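Local coordinates for 2-hydroxyhepta-2,4-diene-1,7-dioate isomerase (Mycobacterium abscessus, PDB 3RR6), which is of unproven function but probably acts as a metal-binding isomerase or acetylpyruvate hydrolase of the fumarylacetoacetate hydrolase fold, at residues Arg157-Gln161 / Trp162-Lys166. Numbering follows the deposited sequence.
Sequences RADGQ and WTRAK. With EDO (1,2-ethanediol), chain E.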
ATOM      1  N   ARG A 157     -21.457   2.743   6.900  1.00 18.82           N
ATOM      2  CA  ARG A 157     -22.762   2.479   7.508  1.00 20.12           C
ATOM      3  C   ARG A 157     -23.909   3.066   6.684  1.00 20.36           C
ATOM      4  O   ARG A 157     -24.945   2.418   6.517  1.00 21.69           O
ATOM      5  CB  ARG A 157     -22.815   3.000   8.944  1.00 20.89           C
ATOM      6  CG  ARG A 157     -21.938   2.227   9.913  1.00 23.24           C
ATOM      7  CD  ARG A 157     -22.304   2.559  11.354  1.00 26.15           C
ATOM      8  NE  ARG A 157     -22.086   3.973  11.665  1.00 28.31           N
ATOM      9  CZ  ARG A 157     -20.942   4.497  12.110  1.00 28.86           C
ATOM     10  NH1 ARG A 157     -19.870   3.741  12.311  1.00 29.56           N
ATOM     11  NH2 ARG A 157     -20.868   5.800  12.358  1.00 31.01           N
ATOM     12  N   ALA A 158     -23.722   4.277   6.159  1.00 19.19           N
ATOM     13  CA  ALA A 158     -24.760   4.961   5.396  1.00 19.56           C
ATOM     14  C   ALA A 158     -25.017   4.312   4.034  1.00 19.17           C
ATOM     15  O   ALA A 158     -26.171   4.211   3.602  1.00 20.55           O
ATOM     16  CB  ALA A 158     -24.396   6.428   5.212  1.00 19.33           C
ATOM     17  N   ASP A 159     -23.945   3.868   3.380  1.00 18.50           N
ATOM     18  CA  ASP A 159     -23.982   3.457   1.967  1.00 18.09           C
ATOM     19  C   ASP A 159     -24.104   1.943   1.749  1.00 18.73           C
ATOM     20  O   ASP A 159     -24.587   1.503   0.694  1.00 19.04           O
ATOM     21  CB  ASP A 159     -22.692   3.891   1.269  1.00 17.31           C
ATOM     22  CG  ASP A 159     -22.500   5.385   1.216  1.00 16.85           C
ATOM     23  OD1 ASP A 159     -23.383   6.174   1.620  1.00 15.74           O
ATOM     24  OD2 ASP A 159     -21.413   5.779   0.747  1.00 16.16           O
ATOM     25  N   GLY A 160     -23.604   1.155   2.701  1.00 19.28           N
ATOM     26  CA  GLY A 160     -23.456  -0.299   2.535  1.00 19.28           C
ATOM     27  C   GLY A 160     -22.204  -0.628   1.745  1.00 19.01           C
ATOM     28  O   GLY A 160     -21.296  -1.325   2.229  1.00 19.82           O
ATOM     29  N   GLN A 161     -22.153  -0.125   0.521  1.00 18.33           N
ATOM     30  CA  GLN A 161     -20.953  -0.181  -0.291  1.00 17.63           C
ATOM     31  C   GLN A 161     -19.864   0.670   0.356  1.00 17.57           C
ATOM     32  O   GLN A 161     -20.151   1.697   0.979  1.00 19.26           O
ATOM     33  CB  GLN A 161     -21.253   0.305  -1.713  1.00 17.64           C
ATOM     34  CG  GLN A 161     -22.198  -0.610  -2.481  1.00 17.75           C
ATOM     35  CD  GLN A 161     -21.707  -2.046  -2.514  1.00 17.30           C
ATOM     36  OE1 GLN A 161     -20.675  -2.347  -3.117  1.00 17.28           O
ATOM     37  NE2 GLN A 161     -22.440  -2.938  -1.844  1.00 18.88           N
ATOM     38  N   TRP A 162     -18.618   0.239   0.228  1.00 15.71           N
ATOM     39  CA  TRP A 162     -17.512   0.938   0.874  1.00 15.26           C
ATOM     40  C   TRP A 162     -16.796   1.923  -0.030  1.00 14.02           C
ATOM     41  O   TRP A 162     -15.842   2.550   0.412  1.00 13.23           O
ATOM     42  CB  TRP A 162     -16.470  -0.055   1.404  1.00 15.52           C
ATOM     43  CG  TRP A 162     -17.007  -1.051   2.367  1.00 18.32           C
ATOM     44  CD1 TRP A 162     -18.089  -0.908   3.179  1.00 21.81           C
ATOM     45  CD2 TRP A 162     -16.479  -2.354   2.615  1.00 21.67           C
ATOM     46  NE1 TRP A 162     -18.266  -2.051   3.928  1.00 23.06           N
ATOM     47  CE2 TRP A 162     -17.294  -2.953   3.596  1.00 23.63           C
ATOM     48  CE3 TRP A 162     -15.401  -3.078   2.092  1.00 23.48           C
ATOM     49  CZ2 TRP A 162     -17.066  -4.251   4.070  1.00 25.90           C
ATOM     50  CZ3 TRP A 162     -15.170  -4.368   2.567  1.00 25.26           C
ATOM     51  CH2 TRP A 162     -15.998  -4.934   3.549  1.00 26.05           C
ATOM     52  N   THR A 163     -17.241   2.072  -1.281  1.00 13.66           N
ATOM     53  CA  THR A 163     -16.512   2.889  -2.257  1.00 13.57           C
ATOM     54  C   THR A 163     -16.350   4.334  -1.811  1.00 12.47           C
ATOM     55  O   THR A 163     -15.244   4.858  -1.839  1.00 12.60           O
ATOM     56  CB  THR A 163     -17.155   2.874  -3.646  1.00 14.12           C
ATOM     57  OG1 THR A 163     -17.147   1.535  -4.159  1.00 15.85           O
ATOM     58  CG2 THR A 163     -16.374   3.770  -4.615  1.00 15.02           C
ATOM     59  N   ARG A 164     -17.436   4.983  -1.411  1.00 11.74           N
ATOM     60  CA  ARG A 164     -17.288   6.372  -0.957  1.00 11.16           C
ATOM     61  C   ARG A 164     -16.390   6.449   0.270  1.00 10.81           C
ATOM     62  O   ARG A 164     -15.462   7.265   0.326  1.00 10.86           O
ATOM     63  CB  ARG A 164     -18.633   7.042  -0.654  1.00 11.94           C
ATOM     64  CG  ARG A 164     -18.488   8.377   0.078  1.00 11.20           C
ATOM     65  CD  ARG A 164     -19.774   9.161   0.143  1.00 12.10           C
ATOM     66  NE  ARG A 164     -20.750   8.584   1.053  1.00 12.29           N
ATOM     67  CZ  ARG A 164     -21.358   9.225   2.055  1.00 13.27           C
ATOM     68  NH1 ARG A 164     -21.072  10.488   2.353  1.00 14.37           N
ATOM     69  NH2 ARG A 164     -22.269   8.579   2.782  1.00 14.75           N
ATOM     70  N   ALA A 165     -16.669   5.597   1.258  1.00 10.52           N
ATOM     71  CA  ALA A 165     -15.912   5.581   2.506  1.00 10.97           C
ATOM     72  C   ALA A 165     -14.411   5.505   2.314  1.00 11.09           C
ATOM     73  O   ALA A 165     -13.640   6.105   3.073  1.00 11.59           O
ATOM     74  CB  ALA A 165     -16.368   4.410   3.365  1.00 11.27           C
ATOM     75  N   LYS A 166     -13.996   4.735   1.312  1.00 10.89           N
ATOM     76  CA  LYS A 166     -12.582   4.470   1.068  1.00 11.42           C
ATOM     77  C   LYS A 166     -12.005   5.271  -0.085  1.00 11.30           C
ATOM     78  O   LYS A 166     -10.808   5.161  -0.378  1.00 11.87           O
ATOM     79  CB  LYS A 166     -12.401   2.977   0.818  1.00 12.09           C
ATOM     80  CG  LYS A 166     -12.663   2.142   2.072  1.00 14.07           C
ATOM     81  CD  LYS A 166     -12.608   0.694   1.748  1.00 16.09           C
ATOM     82  CE  LYS A 166     -12.829  -0.167   2.975  1.00 16.29           C
ATOM     83  NZ  LYS A 166     -11.682  -0.165   3.939  1.00 16.62           N
TER
HETATM   84  C1  EDO E 265     -19.399  13.234   0.109  1.00 21.63           C
HETATM   85  O1  EDO E 265     -19.151  12.419   1.254  1.00 17.04           O
HETATM   86  C2  EDO E 265     -20.860  13.629   0.085  1.00 24.70           C
HETATM   87  O2  EDO E 265     -21.138  14.524   1.179  1.00 26.73           O
HETATM   88  O   HOH W   1     -19.162   4.155   1.507  1.00 10.91           O
HETATM   89  O   HOH W   2     -21.068  -1.808   5.106  1.00 34.76           O
HETATM   90  O   HOH W   3     -18.306  -0.437  -3.132  1.00 30.12           O
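Arg164 reaches back across the turn between helices 153-159 and 163-167 to the carboxylate of Asp159. Its CB already lies 3.4 Å from Asp159 OD2. From there CG leaves anti to the backbone N (chi1 168°), and the chain stays extended until it turns about the CG-CD bond (chi3 72°), which brings NE round to the carboxylate. Arg164 CD lies 3.5 Å from O1 of a 1,2-ethanediol probably from the crystallisation liquor. Arg164 NE donates to the syn lone pair of Asp159 OD2 at 2.9 Å, nearly straight at 177°. Arg164 NH2 meets Asp159 OD1, also at 2.9 Å, on its syn side but tilted from the carboxylate plane, a less straight bond. One oxygen for each nitrogen makes this a bidentate, side-on salt bridge between nearly coplanar groups. Ala158 CB lies at the guanidinium edge, beside NH2, while NH1 donates to the ethanediol O1. Inside the turn a water accepts from Ala165 N and lies 2.7 Å from Gln161 O and 2.9 Å from Asp159 OD2. Two bonds to different oxygens restrict rotation of both charged groups, and the ion pair would probably favour an ionised Asp159 at this exposed link between two short helices.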